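Local coordinates for phosphoribosylaminoimidazole-succinocarboxamide synthase (PDB 2CNQ), which catalyses the ATP-dependent joining of 4-carboxy-5-aminoimidazole ribotide and aspartate to give SAICAR in de novo purine biosynthesis, at residues 61-73 and 194-206. Numbering follows the deposited sequence. Where two conformers were deposited one is given.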
loop_
_atom_site.group_PDB
_atom_site.type_symbol
_atom_site.label_atom_id
_atom_site.label_comp_id
_atom_site.label_asym_id
_atom_site.label_seq_id
_atom_site.Cartn_x
_atom_site.Cartn_y
_atom_site.Cartn_z
ATOM N N SER A 61 -2.331 4.337 -6.851
ATOM C CA SER A 61 -2.840 3.007 -7.069
ATOM C C SER A 61 -3.349 2.856 -8.458
ATOM O O SER A 61 -3.088 1.864 -9.101
ATOM C CB SER A 61 -3.967 2.706 -6.119
ATOM O OG SER A 61 -3.527 2.556 -4.799
ATOM N N GLU A 62 -4.131 3.814 -8.911
ATOM C CA GLU A 62 -4.663 3.729 -10.249
ATOM C C GLU A 62 -3.587 3.640 -11.270
ATOM O O GLU A 62 -3.687 2.897 -12.228
ATOM C CB GLU A 62 -5.569 4.900 -10.534
ATOM C CG GLU A 62 -6.852 4.859 -9.737
ATOM C CD GLU A 62 -7.692 5.988 -10.084
ATOM O OE1 GLU A 62 -8.509 5.839 -11.015
ATOM O OE2 GLU A 62 -7.487 7.040 -9.501
ATOM N N PHE A 63 -2.522 4.398 -11.072
ATOM C CA PHE A 63 -1.409 4.340 -11.982
ATOM C C PHE A 63 -0.877 2.935 -12.077
ATOM O O PHE A 63 -0.638 2.410 -13.144
ATOM C CB PHE A 63 -0.320 5.281 -11.527
ATOM C CG PHE A 63 0.944 5.077 -12.255
ATOM C CD1 PHE A 63 1.905 4.252 -11.740
ATOM C CD2 PHE A 63 1.160 5.659 -13.482
ATOM C CE1 PHE A 63 3.057 4.002 -12.432
ATOM C CE2 PHE A 63 2.307 5.416 -14.164
ATOM C CZ PHE A 63 3.242 4.564 -13.643
ATOM N N TRP A 64 -0.673 2.312 -10.923
ATOM C CA TRP A 64 -0.115 0.987 -10.930
ATOM C C TRP A 64 -1.086 -0.034 -11.416
ATOM O O TRP A 64 -0.682 -0.989 -12.065
ATOM C CB TRP A 64 0.396 0.621 -9.579
ATOM C CG TRP A 64 1.557 1.392 -9.145
ATOM C CD1 TRP A 64 1.583 2.245 -8.122
ATOM C CD2 TRP A 64 2.884 1.352 -9.670
ATOM N NE1 TRP A 64 2.838 2.769 -7.967
ATOM C CE2 TRP A 64 3.658 2.200 -8.892
ATOM C CE3 TRP A 64 3.483 0.678 -10.721
ATOM C CZ2 TRP A 64 5.014 2.346 -9.078
ATOM C CZ3 TRP A 64 4.827 0.842 -10.910
ATOM C CH2 TRP A 64 5.574 1.669 -10.114
ATOM N N PHE A 65 -2.357 0.105 -11.094
ATOM C CA PHE A 65 -3.322 -0.830 -11.621
ATOM C C PHE A 65 -3.270 -0.828 -13.123
ATOM O O PHE A 65 -3.337 -1.862 -13.748
ATOM C CB PHE A 65 -4.721 -0.495 -11.152
ATOM C CG PHE A 65 -5.020 -0.905 -9.753
ATOM C CD1 PHE A 65 -4.859 -2.212 -9.366
ATOM C CD2 PHE A 65 -5.540 -0.014 -8.846
ATOM C CE1 PHE A 65 -5.184 -2.595 -8.099
ATOM C CE2 PHE A 65 -5.853 -0.398 -7.581
ATOM C CZ PHE A 65 -5.653 -1.683 -7.208
ATOM N N LYS A 66 -3.143 0.355 -13.695
ATOM C CA LYS A 66 -3.089 0.479 -15.114
ATOM C C LYS A 66 -1.784 -0.076 -15.635
ATOM O O LYS A 66 -1.765 -0.737 -16.664
ATOM C CB LYS A 66 -3.250 1.938 -15.463
ATOM C CG LYS A 66 -3.226 2.200 -16.949
ATOM C CD LYS A 66 -3.407 3.654 -17.284
ATOM C CE LYS A 66 -4.756 4.205 -16.856
ATOM N NZ LYS A 66 -5.929 3.482 -17.424
ATOM N N PHE A 67 -0.680 0.212 -14.956
ATOM C CA PHE A 67 0.612 -0.285 -15.356
ATOM C C PHE A 67 0.643 -1.793 -15.388
ATOM O O PHE A 67 1.286 -2.404 -16.226
ATOM C CB PHE A 67 1.647 0.243 -14.394
ATOM C CG PHE A 67 3.031 -0.159 -14.699
ATOM C CD1 PHE A 67 3.739 0.419 -15.715
ATOM C CD2 PHE A 67 3.656 -1.102 -13.944
ATOM C CE1 PHE A 67 5.042 0.027 -15.951
ATOM C CE2 PHE A 67 4.940 -1.481 -14.177
ATOM C CZ PHE A 67 5.626 -0.927 -15.174
ATOM N N LEU A 68 -0.068 -2.390 -14.450
ATOM C CA LEU A 68 -0.098 -3.825 -14.285
ATOM C C LEU A 68 -1.328 -4.434 -14.884
ATOM O O LEU A 68 -1.613 -5.579 -14.625
ATOM C CB LEU A 68 -0.039 -4.150 -12.813
ATOM C CG LEU A 68 1.241 -3.723 -12.172
ATOM C CD1 LEU A 68 1.152 -3.991 -10.696
ATOM C CD2 LEU A 68 2.441 -4.403 -12.761
ATOM N N SER A 69 -2.061 -3.710 -15.692
ATOM C CA SER A 69 -3.378 -4.180 -16.088
ATOM C C SER A 69 -3.311 -5.439 -16.915
ATOM O O SER A 69 -4.231 -6.216 -16.880
ATOM C CB SER A 69 -4.140 -3.113 -16.839
ATOM O OG SER A 69 -3.466 -2.814 -18.020
ATOM N N ASN A 70 -2.236 -5.640 -17.646
ATOM C CA ASN A 70 -2.063 -6.862 -18.398
ATOM C C ASN A 70 -1.402 -7.956 -17.619
ATOM O O ASN A 70 -1.292 -9.064 -18.096
ATOM C CB ASN A 70 -1.256 -6.602 -19.655
ATOM C CG ASN A 70 -1.971 -5.694 -20.598
ATOM O OD1 ASN A 70 -3.194 -5.766 -20.711
ATOM N ND2 ASN A 70 -1.229 -4.816 -21.267
ATOM N N ASP A 71 -0.960 -7.669 -16.415
ATOM C CA ASP A 71 -0.245 -8.600 -15.600
ATOM C C ASP A 71 -1.101 -9.234 -14.571
ATOM O O ASP A 71 -0.794 -10.320 -14.126
ATOM C CB ASP A 71 0.894 -7.893 -14.909
ATOM C CG ASP A 71 1.793 -7.245 -15.881
ATOM O OD1 ASP A 71 2.398 -7.985 -16.659
ATOM O OD2 ASP A 71 1.849 -6.018 -15.907
ATOM N N VAL A 72 -2.153 -8.564 -14.152
ATOM C CA VAL A 72 -2.984 -9.056 -13.095
ATOM C C VAL A 72 -4.315 -8.369 -13.165
ATOM O O VAL A 72 -4.390 -7.186 -13.424
ATOM C CB VAL A 72 -2.309 -8.876 -11.740
ATOM C CG1 VAL A 72 -2.147 -7.420 -11.415
ATOM C CG2 VAL A 72 -3.015 -9.612 -10.669
ATOM N N ARG A 73 -5.358 -9.134 -12.961
ATOM C CA ARG A 73 -6.664 -8.580 -12.764
ATOM C C ARG A 73 -6.675 -7.763 -11.516
ATOM O O ARG A 73 -5.986 -8.092 -10.585
ATOM C CB ARG A 73 -7.703 -9.672 -12.591
ATOM C CG ARG A 73 -8.122 -10.335 -13.877
ATOM C CD ARG A 73 -9.274 -11.278 -13.636
ATOM N NE ARG A 73 -10.400 -10.578 -13.035
ATOM C CZ ARG A 73 -11.423 -11.179 -12.441
ATOM N NH1 ARG A 73 -11.485 -12.502 -12.394
ATOM N NH2 ARG A 73 -12.392 -10.459 -11.901
ATOM N N LEU A 194 3.452 -14.439 -8.321
ATOM C CA LEU A 194 2.841 -13.305 -8.939
ATOM C C LEU A 194 3.341 -12.061 -8.268
ATOM O O LEU A 194 3.648 -11.088 -8.917
ATOM C CB LEU A 194 1.348 -13.392 -8.816
ATOM C CG LEU A 194 0.579 -12.204 -9.349
ATOM C CD1 LEU A 194 0.872 -12.002 -10.814
ATOM C CD2 LEU A 194 -0.878 -12.402 -9.122
ATOM N N ALA A 195 3.397 -12.069 -6.960
ATOM C CA ALA A 195 3.829 -10.885 -6.265
ATOM C C ALA A 195 5.219 -10.504 -6.686
ATOM O O ALA A 195 5.496 -9.343 -6.898
ATOM C CB ALA A 195 3.763 -11.125 -4.784
ATOM N N VAL A 196 6.118 -11.462 -6.779
ATOM C CA VAL A 196 7.462 -11.151 -7.174
ATOM C C VAL A 196 7.474 -10.659 -8.594
ATOM O O VAL A 196 8.190 -9.735 -8.901
ATOM C CB VAL A 196 8.389 -12.337 -6.972
ATOM C CG1 VAL A 196 9.679 -12.155 -7.696
ATOM C CG2 VAL A 196 8.601 -12.531 -5.486
ATOM N N LYS A 197 6.688 -11.252 -9.451
ATOM C CA LYS A 197 6.642 -10.817 -10.815
ATOM C C LYS A 197 6.185 -9.382 -10.915
ATOM O O LYS A 197 6.772 -8.585 -11.605
ATOM C CB LYS A 197 5.723 -11.718 -11.584
ATOM C CG LYS A 197 5.830 -11.516 -13.046
ATOM C CD LYS A 197 4.938 -12.441 -13.811
ATOM C CE LYS A 197 5.433 -13.838 -13.814
ATOM N NZ LYS A 197 4.747 -14.619 -14.884
ATOM N N LEU A 198 5.104 -9.062 -10.215
ATOM C CA LEU A 198 4.597 -7.714 -10.240
ATOM C C LEU A 198 5.602 -6.776 -9.672
ATOM O O LEU A 198 5.871 -5.733 -10.223
ATOM C CB LEU A 198 3.293 -7.605 -9.486
ATOM C CG LEU A 198 2.156 -8.463 -9.986
ATOM C CD1 LEU A 198 0.966 -8.292 -9.104
ATOM C CD2 LEU A 198 1.810 -8.145 -11.411
ATOM N N TYR A 199 6.152 -7.122 -8.542
ATOM C CA TYR A 199 7.135 -6.283 -7.934
ATOM C C TYR A 199 8.290 -6.038 -8.861
ATOM O O TYR A 199 8.717 -4.927 -9.008
ATOM C CB TYR A 199 7.643 -6.897 -6.638
ATOM C CG TYR A 199 8.853 -6.212 -6.150
ATOM C CD1 TYR A 199 8.768 -5.068 -5.430
ATOM C CD2 TYR A 199 10.090 -6.708 -6.449
ATOM C CE1 TYR A 199 9.905 -4.401 -5.036
ATOM C CE2 TYR A 199 11.227 -6.054 -6.067
ATOM C CZ TYR A 199 11.120 -4.898 -5.356
ATOM O OH TYR A 199 12.287 -4.308 -5.024
ATOM N N SER A 200 8.827 -7.075 -9.460
ATOM C CA SER A 200 9.994 -6.903 -10.283
ATOM C C SER A 200 9.719 -5.998 -11.439
ATOM O O SER A 200 10.557 -5.184 -11.781
ATOM C CB SER A 200 10.493 -8.226 -10.780
ATOM O OG SER A 200 11.146 -8.877 -9.717
ATOM N N LYS A 201 8.573 -6.138 -12.059
ATOM C CA LYS A 201 8.234 -5.275 -13.158
ATOM C C LYS A 201 8.187 -3.856 -12.700
ATOM O O LYS A 201 8.688 -2.965 -13.355
ATOM C CB LYS A 201 6.915 -5.695 -13.733
ATOM C CG LYS A 201 6.479 -4.836 -14.863
ATOM C CD LYS A 201 5.222 -5.311 -15.527
ATOM C CE LYS A 201 4.737 -4.303 -16.512
ATOM N NZ LYS A 201 3.734 -4.833 -17.409
ATOM N N CYS A 202 7.552 -3.616 -11.576
ATOM C CA CYS A 202 7.449 -2.285 -11.073
ATOM C C CYS A 202 8.776 -1.755 -10.607
ATOM O O CYS A 202 9.075 -0.598 -10.801
ATOM C CB CYS A 202 6.420 -2.217 -9.974
ATOM S SG CYS A 202 4.790 -2.615 -10.527
ATOM N N LYS A 203 9.568 -2.608 -9.999
ATOM C CA LYS A 203 10.878 -2.239 -9.538
ATOM C C LYS A 203 11.721 -1.770 -10.686
ATOM O O LYS A 203 12.402 -0.775 -10.603
ATOM C CB LYS A 203 11.541 -3.431 -8.865
ATOM C CG LYS A 203 12.916 -3.131 -8.323
ATOM C CD LYS A 203 13.758 -4.327 -7.896
ATOM C CE LYS A 203 13.690 -5.565 -8.797
ATOM N NZ LYS A 203 14.682 -5.588 -9.902
ATOM N N ASP A 204 11.700 -2.500 -11.776
ATOM C CA ASP A 204 12.545 -2.149 -12.894
ATOM C C ASP A 204 12.091 -0.845 -13.481
ATOM O O ASP A 204 12.892 -0.002 -13.813
ATOM C CB ASP A 204 12.535 -3.236 -13.913
ATOM C CG ASP A 204 13.298 -4.438 -13.464
ATOM O OD1 ASP A 204 13.179 -5.455 -14.161
ATOM O OD2 ASP A 204 14.014 -4.370 -12.448
ATOM N N TYR A 205 10.793 -0.669 -13.591
ATOM C CA TYR A 205 10.241 0.548 -14.094
ATOM C C TYR A 205 10.629 1.700 -13.215
ATOM O O TYR A 205 11.048 2.750 -13.671
ATOM C CB TYR A 205 8.731 0.408 -14.173
ATOM C CG TYR A 205 8.048 1.712 -14.323
ATOM C CD1 TYR A 205 7.928 2.341 -15.530
ATOM C CD2 TYR A 205 7.555 2.344 -13.204
ATOM C CE1 TYR A 205 7.322 3.577 -15.607
ATOM C CE2 TYR A 205 6.977 3.558 -13.260
ATOM C CZ TYR A 205 6.855 4.172 -14.471
ATOM O OH TYR A 205 6.301 5.401 -14.587
ATOM N N ALA A 206 10.439 1.533 -11.928
ATOM C CA ALA A 206 10.723 2.594 -11.009
ATOM C C ALA A 206 12.185 2.939 -11.005
ATOM O O ALA A 206 12.537 4.093 -10.874
ATOM C CB ALA A 206 10.272 2.232 -9.639
HETATM O O HOH W 1 3.001 -2.187 -18.317
#
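An aromatic cluster of Phe63, Trp64, Phe67 and Tyr205 joins the C-terminal end of helix 53-67 to helix 185-209. The N-to-C axes of 61-67 and 194-206 run at 109°. Phe67 CE1 lies over one face of the Tyr205 ring, and Phe67 CZ reaches Tyr205 CB at 3.5 Å. Phe63 CZ is 3.3 Å from Tyr205 OH, while Trp64 CH2 touches Tyr205 CD2 at 3.7 Å. Cys202 SG sits obliquely against Trp64, 3.5 Å from CZ3, and touches Leu68 CD2. With CG anti to the backbone N (chi1 179°) and its chain extended, Lys201 reaches past Phe67 to Asp71. Its NZ lies over the Phe67 ring in a cation-pi contact, 5.0 Å from the centroid, and donates to the syn lone pair of Asp71 OD2 at 2.7 Å. A water accepts from NZ and donates to Phe67 O in the helix's last turn. A methionine for Lys201 would probably leave the Asp71 carboxylate without its salt-bridge mate and undo the water link to Phe67 O. Beyond Asp71, Val72 CG2 packs on Leu194 CD2 at 3.8 Å, and Val72 CG1 on Leu198. Helix 185-209 packs on strands 113-122 and 211-223, and Tyr205 OH bonds to Leu299 O of helix 282-300.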